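Local coordinates for protein putative Xylose isomerase (Rhodospirillum rubrum, PDB 3QXB) that probably works as a sugar isomerase, folds as a TIM barrel and binds a pair of metal ions, modelled as iron and manganese, at residues 24-28 against 42-47; 34-40 against 74-79; 54-59 against 71-75. All coordinates share one frame; numbering follows the deposited sequence.

Contacts 1, 2 and 3 follow the first two strand-helix units of the barrel. Contact 1 seats helix 36-46 on strand 22-25, contact 3 seats helix 65-81 by strand 51-55, and contact 2 packs the two helices together. Centres of contacts 2 and 3 are about 9 Å apart, those of 1 and 2 about 11 Å, and those of 1 and 3 about 14 Å. Leu26 joins all three: its CD1 lies 3.8 Å from Phe79 CZ and 3.9 Å from Tyr54 CD1. None touches the metals. The side chain of Val24 in contact 1 is about 12 Å from the bound iron or manganese, that of Tyr54 in contact 3 about 14 Å, while contact 2 lies farther out.

Contact 1. Residues 24-28 against 42-47; sequences VNLCF and LVRDDL
Cys27 N donates to Asn25 OD1 at 2.7 Å, an Asx turn in which the amide lies in the carbonyl plane, where strand 22-25 gives way to a 3-10 segment that carries Phe28 to Leu42 and Leu47 of the helix. Everything that crosses is apolar. Val24 and Val43 meet tip to tip, CG1 to CG1 at 4.0 Å; Val24 holds CG1 between its backbone N and carbonyl carbon (chi1 63°), which turns that methyl to the helix. The other branch of Val43, CG2, is met at about a right angle by Leu26 CD2, also at 4.0 Å. Valine suits both places because its two methyls, set at CB, meet the opposite side without a long flexible chain. Phe28 fills the wider gap: Leu42 CD2 sits at the ring edge, 3.8 Å from CZ, and Leu47 CD1 approaches the same CZ obliquely at 4.1 Å. Met302, Leu299 and Val306 of helix 295-310 add to this apolar layer, and Val52 of the neighbouring strand backs Leu26 and Val43. Such an apolar seam between a strand and the helix that follows it is the beta-alpha-beta packing of a TIM barrel.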
loop_
_atom_site.group_PDB
_atom_site.type_symbol
_atom_site.label_atom_id
_atom_site.label_comp_id
_atom_site.label_asym_id
_atom_site.label_seq_id
_atom_site.Cartn_x
_atom_site.Cartn_y
_atom_site.Cartn_z
ATOM N N VAL A 24 -20.100 -0.317 -2.742
ATOM C CA VAL A 24 -18.885 0.204 -2.121
ATOM C C VAL A 24 -17.736 -0.798 -2.060
ATOM O O VAL A 24 -17.922 -1.949 -1.723
ATOM C CB VAL A 24 -19.218 0.814 -0.717
ATOM C CG1 VAL A 24 -19.771 -0.257 0.265
ATOM C CG2 VAL A 24 -18.007 1.548 -0.157
ATOM N N ASN A 25 -16.531 -0.347 -2.401
ATOM C CA ASN A 25 -15.330 -1.102 -2.142
ATOM C C ASN A 25 -14.896 -0.746 -0.713
ATOM O O ASN A 25 -14.849 0.413 -0.311
ATOM C CB ASN A 25 -14.255 -0.779 -3.193
ATOM C CG ASN A 25 -12.941 -1.444 -2.910
ATOM O OD1 ASN A 25 -12.356 -1.212 -1.881
ATOM N ND2 ASN A 25 -12.475 -2.310 -3.824
ATOM N N LEU A 26 -14.565 -1.776 0.045
ATOM C CA LEU A 26 -14.247 -1.644 1.470
ATOM C C LEU A 26 -12.913 -0.981 1.764
ATOM O O LEU A 26 -12.548 -0.834 2.950
ATOM C CB LEU A 26 -14.348 -3.021 2.140
ATOM C CG LEU A 26 -15.766 -3.604 2.106
ATOM C CD1 LEU A 26 -15.813 -4.952 2.782
ATOM C CD2 LEU A 26 -16.766 -2.664 2.744
ATOM N N CYS A 27 -12.194 -0.530 0.733
ATOM C CA CYS A 27 -10.922 0.221 0.938
ATOM C C CYS A 27 -11.042 1.380 1.940
ATOM O O CYS A 27 -10.091 1.700 2.650
ATOM C CB CYS A 27 -10.380 0.772 -0.379
ATOM S SG CYS A 27 -11.531 1.851 -1.210
ATOM N N PHE A 28 -12.211 2.010 2.019
ATOM C CA PHE A 28 -12.388 3.151 2.914
ATOM C C PHE A 28 -12.282 2.746 4.376
ATOM O O PHE A 28 -12.045 3.613 5.222
ATOM C CB PHE A 28 -13.774 3.797 2.687
ATOM C CG PHE A 28 -14.894 3.044 3.362
ATOM C CD1 PHE A 28 -15.549 2.002 2.706
ATOM C CD2 PHE A 28 -15.276 3.347 4.654
ATOM C CE1 PHE A 28 -16.565 1.301 3.343
ATOM C CE2 PHE A 28 -16.290 2.646 5.293
ATOM C CZ PHE A 28 -16.916 1.611 4.645
ATOM N N LEU A 42 -22.291 -0.863 9.386
ATOM C CA LEU A 42 -21.889 0.417 8.834
ATOM C C LEU A 42 -22.268 0.555 7.351
ATOM O O LEU A 42 -22.761 1.587 6.946
ATOM C CB LEU A 42 -20.388 0.559 8.985
ATOM C CG LEU A 42 -19.736 1.903 8.701
ATOM C CD1 LEU A 42 -18.344 1.909 9.299
ATOM C CD2 LEU A 42 -19.678 2.229 7.240
ATOM N N VAL A 43 -22.015 -0.468 6.538
ATOM C CA VAL A 43 -22.376 -0.381 5.136
ATOM C C VAL A 43 -23.909 -0.367 5.003
ATOM O O VAL A 43 -24.474 0.384 4.189
ATOM C CB VAL A 43 -21.766 -1.524 4.336
ATOM C CG1 VAL A 43 -22.377 -1.591 2.938
ATOM C CG2 VAL A 43 -20.216 -1.357 4.284
ATOM N N ARG A 44 -24.580 -1.188 5.798
ATOM C CA ARG A 44 -26.046 -1.289 5.700
ATOM C C ARG A 44 -26.781 -0.080 6.249
ATOM O O ARG A 44 -27.766 0.361 5.662
ATOM C CB ARG A 44 -26.578 -2.497 6.475
ATOM C CG ARG A 44 -28.096 -2.709 6.294
ATOM C CD ARG A 44 -28.619 -3.829 7.189
ATOM N NE ARG A 44 -28.452 -3.446 8.578
ATOM C CZ ARG A 44 -28.273 -4.279 9.603
ATOM N NH1 ARG A 44 -28.239 -5.601 9.430
ATOM N NH2 ARG A 44 -28.125 -3.774 10.821
ATOM N N ASP A 45 -26.359 0.379 7.417
ATOM C CA ASP A 45 -27.125 1.361 8.170
ATOM C C ASP A 45 -26.595 2.768 7.950
ATOM O O ASP A 45 -27.367 3.706 7.759
ATOM C CB ASP A 45 -27.125 1.024 9.672
ATOM C CG ASP A 45 -27.782 -0.334 9.981
ATOM O OD1 ASP A 45 -28.766 -0.724 9.290
ATOM O OD2 ASP A 45 -27.299 -1.004 10.923
ATOM N N ASP A 46 -25.281 2.925 7.980
ATOM C CA ASP A 46 -24.691 4.236 7.792
ATOM C C ASP A 46 -24.564 4.668 6.334
ATOM O O ASP A 46 -24.883 5.814 6.030
ATOM C CB ASP A 46 -23.345 4.313 8.494
ATOM C CG ASP A 46 -23.467 4.134 9.981
ATOM O OD1 ASP A 46 -24.536 4.442 10.518
ATOM O OD2 ASP A 46 -22.491 3.698 10.623
ATOM N N LEU A 47 -24.103 3.775 5.443
ATOM C CA LEU A 47 -24.038 4.100 4.019
ATOM C C LEU A 47 -25.322 3.748 3.269
ATOM O O LEU A 47 -25.529 4.274 2.190
ATOM C CB LEU A 47 -22.885 3.396 3.328
ATOM C CG LEU A 47 -21.525 3.551 4.007
ATOM C CD1 LEU A 47 -20.497 2.839 3.144
ATOM C CD2 LEU A 47 -21.210 4.999 4.224
#

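Contact 2. Residues 34-40 against 74-79; sequences LEPDRLA and AYAKAF
Tyr75 reaches across from helix 65-81 to the start of helix 36-46. From its CB the ring is sent out beside the backbone N (chi1 -74°), along the flank of Pro36. CD1 lies 3.8 Å from Pro36 CA, and Pro36 CG rests over one face of the ring, offset toward the rim, in a CH-pi contact 4.2 Å from the centroid. Next along, CE1 takes Leu39 CD2 at 4.0 Å. At the tip, OH comes within 2.6 Å of Leu34 O, to which it may give a weak hydrogen bond. Proline suits this place in the first turn of its helix, since it has no N-H to donate and offers a compact, rigid hydrocarbon ring.

Small residues, Pro36, Ala40 and Ala78, keep the backbones close along the whole contact. The axes of the short segments 36-40 and 74-79 approach to 8.4 Å and cross at -45°. Pro36 CB meets Ala78 CB at 3.8 Å, and Ala40 CA lies over a face of the Phe79 ring in a second CH-pi contact, while Leu39 CG meets that ring at its edge. Leu34 also packs on Asn99 of the second subunit.

At the exposed side, Asp37 points away with its first bond, yet one water donates to both Asp37 OD1, at 2.6 Å, and Ala78 O, so the two helices are also bridged by solvent. Glu35, the N-cap of helix 36-46, takes the N-H of Arg38 on OE1. The chemistry is therefore mostly apolar, with ring faces and methyls inside, while the carboxylate and its water lie at the edge; the tyrosine hydroxyl brings a polar group to Leu34 O in the buried part.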
loop_
_atom_site.group_PDB
_atom_site.type_symbol
_atom_site.label_atom_id
_atom_site.label_comp_id
_atom_site.label_asym_id
_atom_site.label_seq_id
_atom_site.Cartn_x
_atom_site.Cartn_y
_atom_site.Cartn_z
ATOM N N LEU A 34 -12.901 -2.977 11.659
ATOM C CA LEU A 34 -12.468 -4.317 11.326
ATOM C C LEU A 34 -13.374 -5.418 11.857
ATOM O O LEU A 34 -13.315 -6.514 11.360
ATOM C CB LEU A 34 -11.022 -4.560 11.821
ATOM C CG LEU A 34 -9.873 -3.792 11.166
ATOM C CD1 LEU A 34 -8.574 -4.336 11.763
ATOM C CD2 LEU A 34 -9.856 -3.938 9.685
ATOM N N GLU A 35 -14.204 -5.136 12.852
ATOM C CA GLU A 35 -15.089 -6.155 13.415
ATOM C C GLU A 35 -16.164 -6.494 12.407
ATOM O O GLU A 35 -16.873 -5.601 11.965
ATOM C CB GLU A 35 -15.702 -5.665 14.709
ATOM C CG GLU A 35 -16.101 -6.773 15.634
ATOM C CD GLU A 35 -17.487 -7.302 15.451
ATOM O OE1 GLU A 35 -18.178 -6.978 14.463
ATOM O OE2 GLU A 35 -17.885 -8.106 16.319
ATOM N N PRO A 36 -16.295 -7.775 12.025
ATOM C CA PRO A 36 -17.106 -8.048 10.868
ATOM C C PRO A 36 -18.567 -7.538 10.924
ATOM O O PRO A 36 -19.036 -6.920 9.973
ATOM C CB PRO A 36 -17.005 -9.582 10.722
ATOM C CG PRO A 36 -15.607 -9.872 11.211
ATOM C CD PRO A 36 -15.461 -8.947 12.389
ATOM N N ASP A 37 -19.249 -7.745 12.040
ATOM C CA ASP A 37 -20.596 -7.276 12.169
ATOM C C ASP A 37 -20.687 -5.743 12.242
ATOM O O ASP A 37 -21.677 -5.193 11.802
ATOM C CB ASP A 37 -21.269 -7.890 13.392
ATOM C CG ASP A 37 -21.624 -9.346 13.199
ATOM O OD1 ASP A 37 -22.124 -9.772 12.107
ATOM O OD2 ASP A 37 -21.447 -10.065 14.182
ATOM N N ARG A 38 -19.674 -5.065 12.792
ATOM C CA ARG A 38 -19.699 -3.581 12.841
ATOM C C ARG A 38 -19.533 -3.050 11.417
ATOM O O ARG A 38 -20.210 -2.093 11.044
ATOM C CB ARG A 38 -18.586 -3.007 13.761
ATOM C CG ARG A 38 -18.028 -1.542 13.417
ATOM C CD ARG A 38 -18.660 -0.303 14.177
ATOM N NE ARG A 38 -19.480 0.611 13.334
ATOM C CZ ARG A 38 -19.624 1.947 13.501
ATOM N NH1 ARG A 38 -18.979 2.609 14.471
ATOM N NH2 ARG A 38 -20.402 2.646 12.667
ATOM N N LEU A 39 -18.646 -3.671 10.635
ATOM C CA LEU A 39 -18.409 -3.235 9.231
ATOM C C LEU A 39 -19.661 -3.426 8.393
ATOM O O LEU A 39 -20.111 -2.507 7.702
ATOM C CB LEU A 39 -17.200 -3.931 8.574
ATOM C CG LEU A 39 -16.686 -3.384 7.223
ATOM C CD1 LEU A 39 -16.528 -1.861 7.193
ATOM C CD2 LEU A 39 -15.390 -4.027 6.764
ATOM N N ALA A 40 -20.233 -4.617 8.476
ATOM C CA ALA A 40 -21.504 -4.943 7.798
ATOM C C ALA A 40 -22.617 -3.969 8.177
ATOM O O ALA A 40 -23.365 -3.541 7.332
ATOM C CB ALA A 40 -21.922 -6.395 8.103
ATOM N N ALA A 74 -15.550 -14.985 8.242
ATOM C CA ALA A 74 -16.299 -14.160 9.195
ATOM C C ALA A 74 -16.866 -12.879 8.556
ATOM O O ALA A 74 -18.010 -12.537 8.810
ATOM C CB ALA A 74 -15.469 -13.841 10.482
ATOM N N TYR A 75 -16.081 -12.189 7.742
ATOM C CA TYR A 75 -16.634 -11.056 6.958
ATOM C C TYR A 75 -17.741 -11.523 6.021
ATOM O O TYR A 75 -18.826 -10.932 6.014
ATOM C CB TYR A 75 -15.555 -10.331 6.144
ATOM C CG TYR A 75 -14.642 -9.461 6.965
ATOM C CD1 TYR A 75 -15.116 -8.319 7.595
ATOM C CD2 TYR A 75 -13.290 -9.740 7.057
ATOM C CE1 TYR A 75 -14.268 -7.507 8.348
ATOM C CE2 TYR A 75 -12.433 -8.926 7.779
ATOM C CZ TYR A 75 -12.936 -7.810 8.430
ATOM O OH TYR A 75 -12.092 -7.022 9.168
ATOM N N ALA A 76 -17.512 -12.587 5.259
ATOM C CA ALA A 76 -18.598 -13.073 4.325
ATOM C C ALA A 76 -19.887 -13.369 5.036
ATOM O O ALA A 76 -20.990 -12.954 4.599
ATOM C CB ALA A 76 -18.125 -14.299 3.507
ATOM N N LYS A 77 -19.784 -14.030 6.177
ATOM C CA LYS A 77 -20.971 -14.396 6.933
ATOM C C LYS A 77 -21.674 -13.179 7.519
ATOM O O LYS A 77 -22.912 -13.120 7.533
ATOM C CB LYS A 77 -20.607 -15.402 8.034
ATOM C CG LYS A 77 -21.732 -15.865 8.968
ATOM C CD LYS A 77 -21.250 -17.015 9.915
ATOM C CE LYS A 77 -22.400 -17.714 10.693
ATOM N NZ LYS A 77 -23.195 -16.751 11.509
ATOM N N ALA A 78 -20.915 -12.236 8.049
ATOM C CA ALA A 78 -21.514 -11.046 8.636
ATOM C C ALA A 78 -22.225 -10.229 7.559
ATOM O O ALA A 78 -23.322 -9.713 7.789
ATOM C CB ALA A 78 -20.450 -10.199 9.341
ATOM N N PHE A 79 -21.615 -10.109 6.380
ATOM C CA PHE A 79 -22.260 -9.358 5.313
ATOM C C PHE A 79 -23.560 -10.036 4.834
ATOM O O PHE A 79 -24.584 -9.363 4.645
ATOM C CB PHE A 79 -21.283 -9.095 4.154
ATOM C CG PHE A 79 -20.440 -7.865 4.356
ATOM C CD1 PHE A 79 -19.472 -7.819 5.365
ATOM C CD2 PHE A 79 -20.657 -6.732 3.596
ATOM C CE1 PHE A 79 -18.730 -6.672 5.573
ATOM C CE2 PHE A 79 -19.893 -5.596 3.798
ATOM C CZ PHE A 79 -18.939 -5.569 4.767
HETATM O O HOH W 1 -23.856 -8.946 10.350
#

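Contact 3. Residues 54-59 against 71-75; sequences YTYDLT and RAIAY. With EDO (1,2-ethanediol), chain N; EDO (1,2-ethanediol), chain L.
Tyr54 carries CG opposite its backbone N (chi1 179°), which swings the ring off strand 51-55 toward Tyr75, while Thr59 turns its methyl CG2 to the helix, opposite its own carbonyl carbon, and so brings it against Arg71. The two tyrosine rings make neither a stack nor an edge-to-face pair: their planes are inclined at 56° and their centroids are 5.6 Å apart, with Tyr54 CE1 lying 3.6 Å from Tyr75 CD2. Large aromatic rings suit the gap, because strand and helix backbones stand well apart here. The hydroxyl of Tyr54 and Thr59 OG1 appear to share a hydrogen bond, although the modelled place of that hydroxyl is doubtful.

Thr59 has a small side chain that lies against the helix. It crosses the side chain of Arg71 at about a right angle, Thr59 CG2 lying 3.7 Å from Arg71 CG, and OG1 lies 3.9 Å from Ala72 CB, an alanine that lets the loop lie close. Leu58 CD2 lies 4.1 Å from Tyr75 OH, and Leu58 CB makes a looser apolar contact with the ring at CE2. At the end of the strand, Thr55 OG1 takes the N-H of Asp57, an ST turn that starts the bend.

Arg71 uses its aliphatic part on Thr59 and its guanidinium on two ethanediol molecules, probably from the crystallisation liquor. The chain is bent at its second torsion; NH2 donates to O2 of one (chain N) at 3.0 Å and 173°, and NH1 to O2 of the other (chain L) at 2.9 Å. Arg71 also packs on Leu108 of the second subunit, and Tyr56 O accepts from Tyr98 OH of that subunit. The strand, turn and returning helix make up the second beta-alpha unit of the TIM barrel.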
loop_
_atom_site.group_PDB
_atom_site.type_symbol
_atom_site.label_atom_id
_atom_site.label_comp_id
_atom_site.label_asym_id
_atom_site.label_seq_id
_atom_site.Cartn_x
_atom_site.Cartn_y
_atom_site.Cartn_z
ATOM N N TYR A 54 -15.215 -6.513 -1.671
ATOM C CA TYR A 54 -14.336 -6.745 -0.545
ATOM C C TYR A 54 -12.919 -6.538 -1.036
ATOM O O TYR A 54 -12.617 -6.916 -2.153
ATOM C CB TYR A 54 -14.552 -8.164 -0.064
ATOM C CG TYR A 54 -13.702 -8.626 1.113
ATOM C CD1 TYR A 54 -14.107 -8.410 2.434
ATOM C CD2 TYR A 54 -12.541 -9.334 0.902
ATOM C CE1 TYR A 54 -13.333 -8.860 3.519
ATOM C CE2 TYR A 54 -11.806 -9.811 1.968
ATOM C CZ TYR A 54 -12.196 -9.563 3.272
ATOM O OH TYR A 54 -11.377 -10.048 4.321
ATOM N N THR A 55 -12.059 -5.910 -0.234
ATOM C CA THR A 55 -10.679 -5.620 -0.662
ATOM C C THR A 55 -9.662 -6.623 -0.044
ATOM O O THR A 55 -9.768 -6.988 1.132
ATOM C CB THR A 55 -10.261 -4.161 -0.298
ATOM O OG1 THR A 55 -8.903 -3.909 -0.699
ATOM C CG2 THR A 55 -10.387 -3.870 1.221
ATOM N N TYR A 56 -8.681 -7.052 -0.829
ATOM C CA TYR A 56 -7.563 -7.867 -0.292
ATOM C C TYR A 56 -6.845 -7.147 0.881
ATOM O O TYR A 56 -6.190 -7.788 1.676
ATOM C CB TYR A 56 -6.518 -8.122 -1.338
ATOM C CG TYR A 56 -6.913 -8.905 -2.607
ATOM C CD1 TYR A 56 -8.216 -9.331 -2.858
ATOM C CD2 TYR A 56 -5.970 -9.137 -3.574
ATOM C CE1 TYR A 56 -8.519 -10.000 -4.037
ATOM C CE2 TYR A 56 -6.281 -9.780 -4.771
ATOM C CZ TYR A 56 -7.528 -10.208 -5.005
ATOM O OH TYR A 56 -7.798 -10.911 -6.191
ATOM N N ASP A 57 -6.959 -5.819 0.953
ATOM C CA ASP A 57 -6.392 -5.000 2.025
ATOM C C ASP A 57 -6.996 -5.266 3.425
ATOM O O ASP A 57 -6.511 -4.725 4.398
ATOM C CB ASP A 57 -6.473 -3.492 1.679
ATOM C CG ASP A 57 -5.382 -3.031 0.693
ATOM O OD1 ASP A 57 -4.459 -3.806 0.315
ATOM O OD2 ASP A 57 -5.434 -1.859 0.254
ATOM N N LEU A 58 -8.049 -6.071 3.537
ATOM C CA LEU A 58 -8.594 -6.439 4.850
ATOM C C LEU A 58 -8.047 -7.789 5.289
ATOM O O LEU A 58 -7.764 -7.961 6.460
ATOM C CB LEU A 58 -10.121 -6.498 4.837
ATOM C CG LEU A 58 -10.872 -5.170 4.881
ATOM C CD1 LEU A 58 -12.386 -5.390 4.576
ATOM C CD2 LEU A 58 -10.706 -4.548 6.229
ATOM N N THR A 59 -7.844 -8.718 4.336
ATOM C CA THR A 59 -7.263 -10.010 4.612
ATOM C C THR A 59 -6.324 -10.398 3.445
ATOM O O THR A 59 -6.793 -10.646 2.323
ATOM C CB THR A 59 -8.373 -11.133 4.873
ATOM O OG1 THR A 59 -9.168 -11.310 3.734
ATOM C CG2 THR A 59 -9.282 -10.837 6.090
ATOM N N ARG A 71 -10.892 -15.493 9.029
ATOM C CA ARG A 71 -11.249 -14.042 9.061
ATOM C C ARG A 71 -12.086 -13.639 7.831
ATOM O O ARG A 71 -13.118 -13.007 7.959
ATOM C CB ARG A 71 -9.972 -13.173 9.207
ATOM C CG ARG A 71 -10.214 -11.713 9.530
ATOM C CD ARG A 71 -11.038 -11.544 10.784
ATOM N NE ARG A 71 -10.951 -10.167 11.256
ATOM C CZ ARG A 71 -11.461 -9.714 12.392
ATOM N NH1 ARG A 71 -12.154 -10.492 13.173
ATOM N NH2 ARG A 71 -11.268 -8.460 12.732
ATOM N N ALA A 72 -11.655 -14.051 6.640
ATOM C CA ALA A 72 -12.400 -13.779 5.407
ATOM C C ALA A 72 -13.791 -14.353 5.491
ATOM O O ALA A 72 -14.727 -13.659 5.171
ATOM C CB ALA A 72 -11.670 -14.278 4.194
ATOM N N ILE A 73 -13.926 -15.592 5.958
ATOM C CA ILE A 73 -15.245 -16.190 6.127
ATOM C C ILE A 73 -16.129 -15.446 7.139
ATOM O O ILE A 73 -17.308 -15.277 6.909
ATOM C CB ILE A 73 -15.160 -17.695 6.466
ATOM C CG1 ILE A 73 -14.695 -18.488 5.243
ATOM C CG2 ILE A 73 -16.520 -18.249 6.957
ATOM C CD1 ILE A 73 -14.217 -19.888 5.553
ATOM N N ALA A 74 -15.550 -14.985 8.242
ATOM C CA ALA A 74 -16.299 -14.160 9.195
ATOM C C ALA A 74 -16.866 -12.879 8.556
ATOM O O ALA A 74 -18.010 -12.537 8.810
ATOM C CB ALA A 74 -15.469 -13.841 10.482
ATOM N N TYR A 75 -16.081 -12.189 7.742
ATOM C CA TYR A 75 -16.634 -11.056 6.958
ATOM C C TYR A 75 -17.741 -11.523 6.021
ATOM O O TYR A 75 -18.826 -10.932 6.014
ATOM C CB TYR A 75 -15.555 -10.331 6.144
ATOM C CG TYR A 75 -14.642 -9.461 6.965
ATOM C CD1 TYR A 75 -15.116 -8.319 7.595
ATOM C CD2 TYR A 75 -13.290 -9.740 7.057
ATOM C CE1 TYR A 75 -14.268 -7.507 8.348
ATOM C CE2 TYR A 75 -12.433 -8.926 7.779
ATOM C CZ TYR A 75 -12.936 -7.810 8.430
ATOM O OH TYR A 75 -12.092 -7.022 9.168
HETATM C C1 EDO N . -13.763 -9.217 15.868
HETATM O O1 EDO N . -13.629 -10.636 15.964
HETATM C C2 EDO N . -12.442 -8.486 15.903
HETATM O O2 EDO N . -12.505 -7.270 15.136
HETATM C C1 EDO L . -12.141 -15.101 14.307
HETATM O O1 EDO L . -11.073 -14.327 14.903
HETATM C C2 EDO L . -12.377 -14.652 12.859
HETATM O O2 EDO L . -12.906 -13.311 12.911
#